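PDB 2QZI: uncharacterized protein from Streptococcus thermophilus, which is of unknown function, a small cytosolic protein of the DUF1827 family in which helices accompany an antiparallel beta-sheet. Local coordinates for residues R74-K78 / D79-M83. Sequence-based numbering, arbitrary orientation.
Sequences RKIDK and DIVLM
Ile-76 meets Val-81 through one methyl of each: CG2 of Ile-76 lies 3.5 Å from CG1 of Val-81, a tight carbon pair, with the two side chains crossing at about a right angle. In Ile-76, CG2 is anti to the backbone N, on the carbonyl side, which turns this branch forward along the chain to Val-81. Both residues are buried; Ile-76 also rests on Phe-41, Tyr-48 and Phe-71, bridging the sheet and helix 61-74. At Asp-77 the chain enters a tight turn, its own backbone N bonded to the Tyr-48 hydroxyl. CG is anti to N (chi1 171°), placing the carboxylate beside the onward chain. There OD1 of Asp-77 takes a weak bond, well off straight, from Asp-79 N at 3.2 Å. This is a weak Asx turn, superposed on a beta-turn closed by an equally weak backbone bond from Ile-80 N to Asp-77 O. Both belong to the loop between helix 61-74 and edge strand 87-91. The Asp-77 and Asp-79 side chains run alongside each other in the same direction, their carboxylate planes 37° apart. A water donates to OD2 of Asp-77 at 2.8 Å and weakly to OD2 of Asp-79, which may ease the repulsion between the two carboxylates. The Ile-80 side chain runs at about a right angle to that of Asp-77, its CG1 3.2 Å from Asp-77 O. Val-81 N donates to Lys-78 O at 3.1 Å, closing a second turn that overlaps the first. The Lys-78 chain folds back to bring its NZ to Leu-72 O near the helix end, while selenomethionine Met-83 sets its CE 3.8 Å from Lys-78 CB.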
loop_
_atom_site.group_PDB
_atom_site.type_symbol
_atom_site.label_atom_id
_atom_site.label_comp_id
_atom_site.label_asym_id
_atom_site.label_seq_id
_atom_site.Cartn_x
_atom_site.Cartn_y
_atom_site.Cartn_z
ATOM N N ARG A 74 5.792 -4.124 9.429
ATOM C CA ARG A 74 7.030 -4.453 8.725
ATOM C C ARG A 74 7.672 -3.279 7.937
ATOM O O ARG A 74 8.902 -3.247 7.753
ATOM C CB ARG A 74 6.827 -5.678 7.815
ATOM C CG ARG A 74 6.346 -6.912 8.537
ATOM C CD ARG A 74 7.556 -7.708 8.986
ATOM N NE ARG A 74 7.369 -8.433 10.242
ATOM C CZ ARG A 74 7.627 -9.737 10.402
ATOM N NH1 ARG A 74 8.091 -10.474 9.377
ATOM N NH2 ARG A 74 7.438 -10.312 11.591
ATOM N N LYS A 75 6.863 -2.324 7.488
ATOM C CA LYS A 75 7.285 -1.452 6.403
ATOM C C LYS A 75 7.202 -0.008 6.762
ATOM O O LYS A 75 7.917 0.787 6.192
ATOM C CB LYS A 75 6.456 -1.741 5.144
ATOM C CG LYS A 75 6.596 -3.220 4.664
ATOM C CD LYS A 75 7.838 -3.484 3.900
ATOM C CE LYS A 75 7.975 -5.007 3.747
ATOM N NZ LYS A 75 8.995 -5.441 2.765
ATOM N N ILE A 76 6.346 0.335 7.728
ATOM C CA ILE A 76 6.023 1.677 8.021
ATOM C C ILE A 76 6.658 2.108 9.360
ATOM O O ILE A 76 6.628 1.376 10.326
ATOM C CB ILE A 76 4.492 1.815 8.030
ATOM C CG1 ILE A 76 3.924 1.782 6.593
ATOM C CG2 ILE A 76 4.093 3.051 8.735
ATOM C CD1 ILE A 76 2.390 1.769 6.492
ATOM N N ASP A 77 7.288 3.277 9.430
ATOM C CA ASP A 77 7.965 3.627 10.672
ATOM C C ASP A 77 6.859 4.357 11.473
ATOM O O ASP A 77 6.464 5.463 11.104
ATOM C CB ASP A 77 9.170 4.517 10.329
ATOM C CG ASP A 77 9.848 5.143 11.558
ATOM O OD1 ASP A 77 9.374 5.002 12.707
ATOM O OD2 ASP A 77 10.888 5.797 11.366
ATOM N N LYS A 78 6.314 3.716 12.517
ATOM C CA LYS A 78 5.100 4.243 13.160
ATOM C C LYS A 78 5.441 5.469 14.017
ATOM O O LYS A 78 4.594 6.330 14.294
ATOM C CB LYS A 78 4.339 3.157 13.962
ATOM C CG LYS A 78 3.708 2.019 13.058
ATOM C CD LYS A 78 2.918 0.952 13.866
ATOM C CE LYS A 78 3.785 0.077 14.839
ATOM N NZ LYS A 78 4.898 -0.733 14.172
ATOM N N ASP A 79 6.694 5.557 14.392
ATOM C CA ASP A 79 7.148 6.648 15.151
ATOM C C ASP A 79 6.886 8.046 14.452
ATOM O O ASP A 79 6.635 9.025 15.135
ATOM C CB ASP A 79 8.606 6.419 15.361
ATOM C CG ASP A 79 9.094 6.918 16.676
ATOM O OD1 ASP A 79 8.274 7.297 17.581
ATOM O OD2 ASP A 79 10.342 6.931 16.796
ATOM N N ILE A 80 6.940 8.099 13.115
ATOM C CA ILE A 80 6.682 9.339 12.359
ATOM C C ILE A 80 5.269 9.399 11.782
ATOM O O ILE A 80 4.914 10.396 11.179
ATOM C CB ILE A 80 7.688 9.558 11.166
ATOM C CG1 ILE A 80 7.637 8.339 10.222
ATOM C CG2 ILE A 80 9.070 10.007 11.727
ATOM C CD1 ILE A 80 8.265 8.493 8.772
ATOM N N VAL A 81 4.492 8.320 11.925
ATOM C CA VAL A 81 3.158 8.345 11.406
ATOM C C VAL A 81 2.174 8.917 12.376
ATOM O O VAL A 81 2.292 8.758 13.570
ATOM C CB VAL A 81 2.643 7.063 10.558
ATOM C CG1 VAL A 81 3.453 5.897 10.665
ATOM C CG2 VAL A 81 1.105 6.777 10.730
ATOM N N LEU A 82 1.246 9.653 11.814
ATOM C CA LEU A 82 0.148 10.254 12.528
ATOM C C LEU A 82 -1.014 9.206 12.592
ATOM O O LEU A 82 -1.927 9.183 11.758
ATOM C CB LEU A 82 -0.231 11.497 11.767
ATOM C CG LEU A 82 0.467 12.825 12.140
ATOM C CD1 LEU A 82 1.547 12.747 13.207
ATOM C CD2 LEU A 82 0.930 13.630 10.932
HETATM N N MSE A 83 -0.927 8.329 13.588
HETATM C CA MSE A 83 -1.777 7.177 13.708
HETATM C C MSE A 83 -3.208 7.497 14.008
HETATM O O MSE A 83 -4.066 6.652 13.787
HETATM C CB MSE A 83 -1.217 6.197 14.745
HETATM C CG MSE A 83 -1.394 4.737 14.312
HETATM SE SE MSE A 83 -0.114 4.187 12.969
HETATM C CE MSE A 83 1.210 5.285 13.915
HETATM O O HOH W 1 11.986 6.616 13.803
#